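PDB 5DAJ: NalD from Pseudomonas aeruginosa PAO1, which acts as the secondary, TetR-family repressor of the MexAB-OprM multidrug efflux pump and binds novobiocin, which induces expression of the pump. Local coordinates for residues F51-H56 / L122-E127. Residues are numbered along the deposited sequence; the frame is centred on the assembly and turned at random.
Sequences FQNKAH and LREAQE
Three partners grip Lys-54 NZ: a salt bridge to Glu-121 OE2 and hydrogen bonds to the carbonyl oxygens of Val-28 and Thr-31. The salt bridge ties the TetR-type DNA-binding domain to the C-terminal regulatory domain, just where helix 54-63 begins beside the start of helix 123-145; the carbonyl bonds stay within the former. Helix 54-63 follows the predicted helix-turn-helix, and Asn-53 is its N-cap. With CG between the backbone N and the carbonyl carbon (chi1 60°), Asn-53 OD1 accepts from His-56 N at 2.8 Å. Phe-51 O takes two donors, Asn-53 N at 2.6 Å and His-56 ND1 at 3.2 Å. The second bond is bent, and ND1 sits above the carbonyl plane. It helps fix the rotation of the imidazole.

Ala-55 and Ala-125 let the backbones come close. Ala-55 CB lies 4.0 Å from both Leu-122 CA and Glu-124 CB. Ala-125 CB packs against Ala-55 O, and Phe-58 touches Leu-122 and Ala-125. Glu-124 reaches across fully extended, CG anti to the backbone N. Its OE2 is 4.5 Å from His-56 NE2, so any effect on imidazole ionisation would be through space. OE2 meets the imidazole at the edge, near the ring plane, 3.3 Å from His-56 CD2.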
ATOM      1  N   PHE A  51      16.281 -22.906  -4.052  1.00 47.86           N
ATOM      2  CA  PHE A  51      15.943 -21.531  -3.641  1.00 45.45           C
ATOM      3  C   PHE A  51      16.742 -20.948  -2.487  1.00 48.87           C
ATOM      4  O   PHE A  51      16.555 -19.785  -2.160  1.00 51.09           O
ATOM      5  CB  PHE A  51      14.442 -21.446  -3.341  1.00 44.83           C
ATOM      6  CG  PHE A  51      13.582 -21.706  -4.542  1.00 42.69           C
ATOM      7  CD1 PHE A  51      13.480 -20.748  -5.559  1.00 42.02           C
ATOM      8  CD2 PHE A  51      12.894 -22.902  -4.674  1.00 43.91           C
ATOM      9  CE1 PHE A  51      12.691 -20.976  -6.671  1.00 42.92           C
ATOM     10  CE2 PHE A  51      12.104 -23.136  -5.793  1.00 42.62           C
ATOM     11  CZ  PHE A  51      12.005 -22.172  -6.792  1.00 43.46           C
ATOM     12  N   GLN A  52      17.624 -21.741  -1.873  1.00 56.37           N
ATOM     13  CA  GLN A  52      18.542 -21.295  -0.791  1.00 54.08           C
ATOM     14  C   GLN A  52      17.864 -20.868   0.508  1.00 55.17           C
ATOM     15  O   GLN A  52      18.087 -21.478   1.557  1.00 59.91           O
ATOM     16  CB  GLN A  52      19.476 -20.202  -1.274  1.00 57.42           C
ATOM     17  CG  GLN A  52      20.470 -20.662  -2.334  1.00 67.35           C
ATOM     18  CD  GLN A  52      19.959 -20.411  -3.733  1.00 69.46           C
ATOM     19  OE1 GLN A  52      19.865 -19.255  -4.177  1.00 87.32           O
ATOM     20  NE2 GLN A  52      19.622 -21.483  -4.447  1.00 67.95           N
ATOM     21  N   ASN A  53      17.051 -19.825   0.436  1.00 48.07           N
ATOM     22  CA  ASN A  53      16.316 -19.336   1.591  1.00 50.58           C
ATOM     23  C   ASN A  53      14.932 -18.832   1.211  1.00 47.20           C
ATOM     24  O   ASN A  53      14.620 -18.664   0.031  1.00 49.24           O
ATOM     25  CB  ASN A  53      17.131 -18.234   2.272  1.00 53.35           C
ATOM     26  CG  ASN A  53      17.397 -17.052   1.352  1.00 56.14           C
ATOM     27  OD1 ASN A  53      16.488 -16.300   1.029  1.00 56.31           O
ATOM     28  ND2 ASN A  53      18.649 -16.868   0.950  1.00 57.72           N
ATOM     29  N   LYS A  54      14.130 -18.539   2.230  1.00 49.95           N
ATOM     30  CA  LYS A  54      12.744 -18.104   2.036  1.00 47.94           C
ATOM     31  C   LYS A  54      12.635 -16.801   1.239  1.00 45.81           C
ATOM     32  O   LYS A  54      11.740 -16.650   0.414  1.00 47.69           O
ATOM     33  CB  LYS A  54      12.016 -17.949   3.387  1.00 50.82           C
ATOM     34  CG  LYS A  54      10.496 -17.947   3.251  1.00 51.83           C
ATOM     35  CD  LYS A  54       9.778 -17.446   4.483  1.00 51.21           C
ATOM     36  CE  LYS A  54       9.903 -18.393   5.645  1.00 54.93           C
ATOM     37  NZ  LYS A  54       8.980 -17.994   6.742  1.00 62.10           N
ATOM     38  N   ALA A  55      13.519 -15.849   1.526  1.00 49.13           N
ATOM     39  CA  ALA A  55      13.510 -14.523   0.866  1.00 49.06           C
ATOM     40  C   ALA A  55      13.759 -14.633  -0.623  1.00 49.52           C
ATOM     41  O   ALA A  55      13.108 -13.955  -1.419  1.00 51.67           O
ATOM     42  CB  ALA A  55      14.537 -13.593   1.493  1.00 44.68           C
ATOM     43  N   HIS A  56      14.712 -15.482  -0.985  1.00 52.01           N
ATOM     44  CA  HIS A  56      15.044 -15.712  -2.388  1.00 52.49           C
ATOM     45  C   HIS A  56      13.913 -16.428  -3.108  1.00 52.10           C
ATOM     46  O   HIS A  56      13.634 -16.121  -4.261  1.00 53.05           O
ATOM     47  CB  HIS A  56      16.317 -16.529  -2.528  1.00 53.46           C
ATOM     48  CG  HIS A  56      16.825 -16.618  -3.933  1.00 55.44           C
ATOM     49  ND1 HIS A  56      16.917 -17.813  -4.613  1.00 61.51           N
ATOM     50  CD2 HIS A  56      17.249 -15.663  -4.795  1.00 57.49           C
ATOM     51  CE1 HIS A  56      17.392 -17.595  -5.826  1.00 59.55           C
ATOM     52  NE2 HIS A  56      17.599 -16.298  -5.963  1.00 56.75           N
ATOM     53  N   LEU A 122      13.243 -11.495   5.481  1.00 69.64           N
ATOM     54  CA  LEU A 122      12.877 -11.085   4.116  1.00 68.58           C
ATOM     55  C   LEU A 122      13.583  -9.805   3.640  1.00 68.69           C
ATOM     56  O   LEU A 122      13.081  -9.095   2.773  1.00 68.93           O
ATOM     57  CB  LEU A 122      11.355 -10.936   4.001  1.00 68.83           C
ATOM     58  CG  LEU A 122      10.575 -12.260   3.987  1.00 72.50           C
ATOM     59  CD1 LEU A 122       9.795 -12.448   5.279  1.00 81.52           C
ATOM     60  CD2 LEU A 122       9.636 -12.306   2.805  1.00 68.70           C
ATOM     61  N   ARG A 123      14.761  -9.527   4.194  1.00 76.33           N
ATOM     62  CA  ARG A 123      15.553  -8.338   3.823  1.00 74.84           C
ATOM     63  C   ARG A 123      15.826  -8.292   2.321  1.00 67.62           C
ATOM     64  O   ARG A 123      15.603  -7.271   1.674  1.00 68.73           O
ATOM     65  CB  ARG A 123      16.892  -8.322   4.567  1.00 74.68           C
ATOM     66  CG  ARG A 123      17.620  -6.987   4.535  1.00 85.99           C
ATOM     67  CD  ARG A 123      17.247  -6.134   5.735  1.00100.23           C
ATOM     68  NE  ARG A 123      17.999  -4.884   5.788  1.00117.64           N
ATOM     69  CZ  ARG A 123      17.932  -3.998   6.784  1.00123.26           C
ATOM     70  NH1 ARG A 123      17.136  -4.204   7.835  1.00133.75           N
ATOM     71  NH2 ARG A 123      18.667  -2.891   6.729  1.00132.32           N
ATOM     72  N   GLU A 124      16.308  -9.412   1.790  1.00 65.77           N
ATOM     73  CA  GLU A 124      16.648  -9.554   0.358  1.00 63.29           C
ATOM     74  C   GLU A 124      15.474  -9.243  -0.569  1.00 63.10           C
ATOM     75  O   GLU A 124      15.640  -8.583  -1.600  1.00 68.89           O
ATOM     76  CB  GLU A 124      17.140 -10.976   0.067  1.00 54.00           C
ATOM     77  CG  GLU A 124      17.530 -11.233  -1.386  1.00 63.38           C
ATOM     78  CD  GLU A 124      17.847 -12.693  -1.669  1.00 79.97           C
ATOM     79  OE1 GLU A 124      18.210 -13.453  -0.736  1.00 92.48           O
ATOM     80  OE2 GLU A 124      17.737 -13.086  -2.842  1.00 79.74           O
ATOM     81  N   ALA A 125      14.301  -9.734  -0.188  1.00 66.53           N
ATOM     82  CA  ALA A 125      13.077  -9.521  -0.964  1.00 63.26           C
ATOM     83  C   ALA A 125      12.653  -8.061  -1.009  1.00 62.06           C
ATOM     84  O   ALA A 125      12.271  -7.551  -2.065  1.00 61.69           O
ATOM     85  CB  ALA A 125      11.948 -10.351  -0.396  1.00 68.13           C
ATOM     86  N   GLN A 126      12.733  -7.401   0.141  1.00 59.41           N
ATOM     87  CA  GLN A 126      12.446  -5.973   0.234  1.00 63.16           C
ATOM     88  C   GLN A 126      13.417  -5.128  -0.601  1.00 63.29           C
ATOM     89  O   GLN A 126      12.999  -4.201  -1.299  1.00 67.43           O
ATOM     90  CB  GLN A 126      12.483  -5.497   1.691  1.00 69.91           C
ATOM     91  CG  GLN A 126      12.222  -4.003   1.849  1.00 76.77           C
ATOM     92  CD  GLN A 126      11.847  -3.603   3.262  1.00 85.85           C
ATOM     93  OE1 GLN A 126      10.791  -3.002   3.488  1.00104.14           O
ATOM     94  NE2 GLN A 126      12.716  -3.920   4.225  1.00 75.57           N
ATOM     95  N   GLU A 127      14.707  -5.433  -0.495  1.00 60.85           N
ATOM     96  CA  GLU A 127      15.741  -4.709  -1.248  1.00 61.92           C
ATOM     97  C   GLU A 127      15.463  -4.743  -2.751  1.00 65.78           C
ATOM     98  O   GLU A 127      15.468  -3.699  -3.413  1.00 71.38           O
ATOM     99  CB  GLU A 127      17.138  -5.267  -0.951  1.00 54.01           C
ATOM    100  CG  GLU A 127      17.700  -4.825   0.399  1.00 72.21           C
ATOM    101  CD  GLU A 127      18.997  -5.525   0.790  1.00 79.86           C
ATOM    102  OE1 GLU A 127      19.325  -6.593   0.225  1.00 72.98           O
ATOM    103  OE2 GLU A 127      19.698  -5.002   1.681  1.00 95.29           O
TER